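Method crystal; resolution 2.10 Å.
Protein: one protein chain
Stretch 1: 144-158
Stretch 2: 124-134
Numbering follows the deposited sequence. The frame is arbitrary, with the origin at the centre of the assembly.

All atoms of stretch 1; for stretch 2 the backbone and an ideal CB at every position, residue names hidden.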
# COMPACT_ATOMS: atom_id res chain seq x y z
N PRO B 144 -0.71 -5.76 27.70
CA PRO B 144 0.13 -4.72 28.32
C PRO B 144 0.98 -5.20 29.50
O PRO B 144 2.14 -4.83 29.58
CB PRO B 144 -0.88 -3.67 28.78
CG PRO B 144 -2.16 -4.40 28.92
CD PRO B 144 -2.14 -5.46 27.87
N ARG B 145 0.42 -6.04 30.37
CA ARG B 145 1.07 -6.35 31.65
C ARG B 145 2.15 -7.43 31.61
O ARG B 145 2.99 -7.48 32.50
CB ARG B 145 0.04 -6.69 32.73
CG ARG B 145 -1.05 -5.66 32.87
CD ARG B 145 -0.47 -4.30 33.15
NE ARG B 145 -1.52 -3.35 33.49
CZ ARG B 145 -1.40 -2.29 34.28
NH1 ARG B 145 -0.27 -1.99 34.92
NH2 ARG B 145 -2.46 -1.52 34.46
N PHE B 146 2.11 -8.31 30.62
CA PHE B 146 3.16 -9.31 30.47
C PHE B 146 3.93 -9.03 29.18
O PHE B 146 5.15 -8.79 29.22
CB PHE B 146 2.55 -10.72 30.49
CG PHE B 146 3.54 -11.84 30.32
CD1 PHE B 146 4.47 -12.12 31.31
CD2 PHE B 146 3.49 -12.65 29.19
CE1 PHE B 146 5.37 -13.16 31.17
CE2 PHE B 146 4.39 -13.70 29.04
CZ PHE B 146 5.33 -13.95 30.04
N GLY B 147 3.25 -9.02 28.04
CA GLY B 147 3.93 -8.81 26.77
C GLY B 147 4.72 -7.51 26.71
O GLY B 147 5.96 -7.53 26.55
N TRP B 148 4.03 -6.39 26.88
CA TRP B 148 4.67 -5.09 26.74
C TRP B 148 5.57 -4.69 27.91
O TRP B 148 6.63 -4.10 27.70
CB TRP B 148 3.63 -4.01 26.43
CG TRP B 148 3.33 -4.06 24.98
CD1 TRP B 148 2.26 -4.66 24.36
CD2 TRP B 148 4.19 -3.60 23.95
NE1 TRP B 148 2.38 -4.55 23.01
CE2 TRP B 148 3.56 -3.91 22.72
CE3 TRP B 148 5.42 -2.94 23.94
CZ2 TRP B 148 4.12 -3.55 21.49
CZ3 TRP B 148 5.98 -2.59 22.71
CH2 TRP B 148 5.32 -2.89 21.50
N SER B 149 5.17 -5.06 29.12
CA SER B 149 5.96 -4.80 30.32
C SER B 149 7.33 -5.43 30.18
O SER B 149 8.35 -4.76 30.36
CB SER B 149 5.25 -5.35 31.57
OG SER B 149 6.07 -5.23 32.70
N VAL B 150 7.36 -6.71 29.85
CA VAL B 150 8.63 -7.42 29.65
C VAL B 150 9.38 -6.92 28.41
O VAL B 150 10.57 -6.64 28.50
CB VAL B 150 8.43 -8.95 29.57
CG1 VAL B 150 9.73 -9.65 29.20
CG2 VAL B 150 7.91 -9.46 30.92
N ALA B 151 8.69 -6.76 27.28
CA ALA B 151 9.37 -6.35 26.03
C ALA B 151 10.05 -4.98 26.11
O ALA B 151 11.21 -4.84 25.72
CB ALA B 151 8.42 -6.39 24.84
N THR B 152 9.34 -3.99 26.63
CA THR B 152 9.87 -2.63 26.73
C THR B 152 11.09 -2.55 27.65
O THR B 152 12.10 -1.96 27.29
CB THR B 152 8.82 -1.64 27.25
OG1 THR B 152 7.68 -1.69 26.41
CG2 THR B 152 9.36 -0.22 27.26
N THR B 153 10.96 -3.14 28.84
CA THR B 153 12.02 -3.10 29.83
C THR B 153 13.25 -3.88 29.37
O THR B 153 14.34 -3.34 29.43
CB THR B 153 11.52 -3.61 31.20
OG1 THR B 153 10.38 -2.85 31.57
CG2 THR B 153 12.57 -3.42 32.27
N ALA B 154 13.06 -5.10 28.88
CA ALA B 154 14.18 -5.92 28.40
C ALA B 154 14.92 -5.26 27.23
O ALA B 154 16.16 -5.27 27.20
CB ALA B 154 13.71 -7.32 28.01
N THR B 155 14.19 -4.69 26.27
CA THR B 155 14.83 -4.03 25.12
C THR B 155 15.54 -2.74 25.54
O THR B 155 16.66 -2.51 25.12
CB THR B 155 13.88 -3.74 23.94
OG1 THR B 155 12.77 -2.92 24.35
CG2 THR B 155 13.37 -5.01 23.35
N CYS B 156 14.90 -1.90 26.36
CA CYS B 156 15.55 -0.69 26.88
C CYS B 156 16.78 -1.00 27.75
O CYS B 156 17.79 -0.32 27.62
CB CYS B 156 14.58 0.22 27.64
SG CYS B 156 13.37 1.02 26.57
N ASP B 157 16.70 -2.02 28.61
CA ASP B 157 17.88 -2.49 29.39
C ASP B 157 19.01 -2.94 28.46
O ASP B 157 20.16 -2.58 28.69
CB ASP B 157 17.53 -3.63 30.36
CG ASP B 157 16.71 -3.18 31.56
OD1 ASP B 157 16.51 -1.96 31.78
OD2 ASP B 157 16.24 -4.07 32.31
N PHE B 158 18.68 -3.67 27.39
CA PHE B 158 19.67 -4.11 26.42
C PHE B 158 20.39 -2.91 25.78
O PHE B 158 21.61 -2.94 25.62
CB PHE B 158 19.02 -5.03 25.39
CG PHE B 158 19.91 -5.39 24.23
CD1 PHE B 158 20.89 -6.36 24.37
CD2 PHE B 158 19.75 -4.78 22.99
CE1 PHE B 158 21.71 -6.70 23.29
CE2 PHE B 158 20.56 -5.12 21.91
CZ PHE B 158 21.54 -6.09 22.07
N UNK B 124 15.30 -10.94 36.30
CA UNK B 124 14.74 -9.90 37.16
C UNK B 124 13.57 -9.14 36.53
O UNK B 124 12.59 -8.84 37.21
CB UNK B 124 15.84 -8.91 37.54
N UNK B 125 13.68 -8.82 35.24
CA UNK B 125 12.60 -8.10 34.55
C UNK B 125 11.33 -8.96 34.56
O UNK B 125 10.25 -8.45 34.84
CB UNK B 125 13.00 -7.75 33.12
N UNK B 126 11.48 -10.25 34.25
CA UNK B 126 10.35 -11.16 34.27
C UNK B 126 9.72 -11.24 35.68
O UNK B 126 8.50 -11.12 35.81
CB UNK B 126 10.79 -12.55 33.80
N UNK B 127 10.54 -11.44 36.71
CA UNK B 127 10.02 -11.52 38.09
C UNK B 127 9.29 -10.24 38.51
O UNK B 127 8.24 -10.32 39.12
CB UNK B 127 11.17 -11.80 39.07
N UNK B 128 9.83 -9.08 38.14
CA UNK B 128 9.18 -7.78 38.44
C UNK B 128 7.83 -7.66 37.73
O UNK B 128 6.84 -7.28 38.34
CB UNK B 128 10.09 -6.62 38.02
N UNK B 129 7.78 -8.00 36.45
CA UNK B 129 6.53 -7.96 35.70
C UNK B 129 5.47 -8.88 36.33
O UNK B 129 4.30 -8.51 36.44
CB UNK B 129 6.78 -8.36 34.24
N UNK B 130 5.89 -10.07 36.75
CA UNK B 130 4.98 -11.05 37.38
C UNK B 130 4.52 -10.60 38.77
O UNK B 130 3.35 -10.81 39.14
CB UNK B 130 5.67 -12.41 37.49
N UNK B 131 5.41 -9.97 39.54
CA UNK B 131 5.03 -9.36 40.82
C UNK B 131 3.96 -8.28 40.62
O UNK B 131 2.99 -8.24 41.36
CB UNK B 131 6.26 -8.76 41.51
N UNK B 132 4.14 -7.42 39.62
CA UNK B 132 3.15 -6.36 39.31
C UNK B 132 1.78 -6.94 38.89
O UNK B 132 0.75 -6.40 39.25
CB UNK B 132 3.69 -5.46 38.19
N UNK B 133 1.79 -8.01 38.10
CA UNK B 133 0.55 -8.69 37.68
C UNK B 133 -0.14 -9.26 38.91
O UNK B 133 -1.34 -9.06 39.11
CB UNK B 133 0.84 -9.80 36.66
N UNK B 134 0.62 -9.95 39.75
CA UNK B 134 0.08 -10.53 40.99
C UNK B 134 -0.53 -9.46 41.90
O UNK B 134 -1.64 -9.63 42.41
CB UNK B 134 1.18 -11.28 41.74

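The two helices run roughly antiparallel, with 148° between their N-to-C directions and an axial approach of 9.4 Å, so the early positions of 124-134 lie near the C-terminal half of 144-158 and the late ones near its start. Throughout 124-134 the backbone angles are helical, which disfavours proline and glycine but otherwise selects little.

Position 124 has no atom of 144-158 within 5.5 Å of its ideal CB, and any helix-tolerant residue would suit. It is Arg124, which makes no contact with the other helix.

At position 125 CA-to-CB points toward 144-158, and the ideal CB lies 4.4 Å from CG2 of Thr153. Val150, Thr153, Ala154 and Asp157 surround the position with methyl groups, backbone and, at Asp157, a carboxylate. A compact apolar side chain fits, valine or isoleucine for example; threonine or alanine is also conceivable. The residue is Val125, chi1 t, a knob among those four. Its CG2 lies 3.6 Å from Thr153 CG2 and 3.5 Å from Asp157 OD2, while its CG1 is 4.1 Å from Val150 O.

Position 126 points sideways, its ideal CB 5.1 Å from CG2 of Val150. An aliphatic residue could cover that methyl, though its reach would be partial. Val126 contributes little with its side chain; the closest contact is its CA, 4.5 Å from Val150 CG2.

Positions 127 and 128 have nothing of 144-158 within 5.5 Å of their ideal CBs, so polar residues are as acceptable as any. They are Gln127 and Asp128, neither in contact.

Position 129 leaves little room. CA-to-CB points toward 144-158, the CA atoms of 129 and Ser149 are 6.3 Å apart, and the ideal CB is 3.6 Å from Ser149 OG and 3.7 Å from Val150 CG2. So little space favours alanine, serine or perhaps cysteine, and the nearby hydroxyl recommends a polar group. Ser129, chi1 m, places its OG 2.7 Å from Ser149 OG, a hydrogen bond between the two hydroxyls, and 3.5 Å from Val150 CG2. A water donates to both Ser129 O and Arg145 O, its oxygen 2.8 Å from Ser129 O and 2.7 Å from Arg145 O, tying the two backbones together beside this contact.

Position 130 points sideways with nothing of 144-158 within 5.5 Å of the ideal CB, but a long apolar side chain could reach the Phe146 ring; leucine or methionine would serve. It is Leu130, whose end comes nearer, CD2 lying 4.3 Å from Phe146 CE1.

Position 131 is out of reach and unrestricted by this helix; it is Asp131. Position 132 points toward 144-158 but finds nothing within 5.5 Å of its CB, so small or polar residues are equally plausible. Ala132 makes no contact.

Position 133 points sideways, with CB of Arg145 5.1 Å from the ideal CB and Phe146 beyond. A branched or flexible aliphatic would fill the space. Ile133 (m, t) extends CD1 to 3.9 Å from Phe146 CB and 3.5 Å from Arg145 O.

Position 134 is out of reach, leaving the choice open; it is Glu134.

Stretch 2 (124-134) RVVQDSLDAIE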
# COMPACT_ATOMS: atom_id res chain seq x y z
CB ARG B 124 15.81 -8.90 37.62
CG ARG B 124 16.76 -9.45 38.66
CD ARG B 124 17.62 -8.35 39.27
NE ARG B 124 18.63 -7.88 38.32
CZ ARG B 124 19.81 -8.45 38.07
NH1 ARG B 124 20.21 -9.55 38.72
NH2 ARG B 124 20.62 -7.92 37.16
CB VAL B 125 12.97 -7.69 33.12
CG1 VAL B 125 11.74 -7.21 32.35
CG2 VAL B 125 14.03 -6.60 33.16
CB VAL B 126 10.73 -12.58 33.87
CG1 VAL B 126 9.46 -13.38 33.71
CG2 VAL B 126 11.56 -12.62 32.60
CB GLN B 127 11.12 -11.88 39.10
CG GLN B 127 11.70 -13.28 38.92
CD GLN B 127 10.65 -14.37 39.06
OE1 GLN B 127 9.87 -14.38 40.00
NE2 GLN B 127 10.63 -15.30 38.12
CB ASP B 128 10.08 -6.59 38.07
CG ASP B 128 11.32 -6.46 38.96
OD1 ASP B 128 11.25 -6.81 40.16
OD2 ASP B 128 12.37 -5.99 38.46
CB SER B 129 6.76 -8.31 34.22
OG SER B 129 7.59 -7.31 33.60
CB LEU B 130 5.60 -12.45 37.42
CG LEU B 130 5.86 -13.10 36.05
CD1 LEU B 130 6.81 -14.28 36.16
CD2 LEU B 130 4.58 -13.54 35.40
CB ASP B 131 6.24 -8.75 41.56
CG ASP B 131 7.22 -9.80 42.10
OD1 ASP B 131 6.89 -11.00 42.04
OD2 ASP B 131 8.32 -9.43 42.58
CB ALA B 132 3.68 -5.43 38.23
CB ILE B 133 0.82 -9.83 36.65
CG1 ILE B 133 1.24 -9.23 35.30
CG2 ILE B 133 -0.41 -10.72 36.46
CD1 ILE B 133 1.89 -10.22 34.35
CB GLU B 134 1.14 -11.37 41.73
CG GLU B 134 0.56 -12.32 42.76
CD GLU B 134 1.51 -13.42 43.23
OE1 GLU B 134 2.73 -13.39 42.96
OE2 GLU B 134 1.00 -14.35 43.89
O HOH W 1 3.62 -6.28 34.87
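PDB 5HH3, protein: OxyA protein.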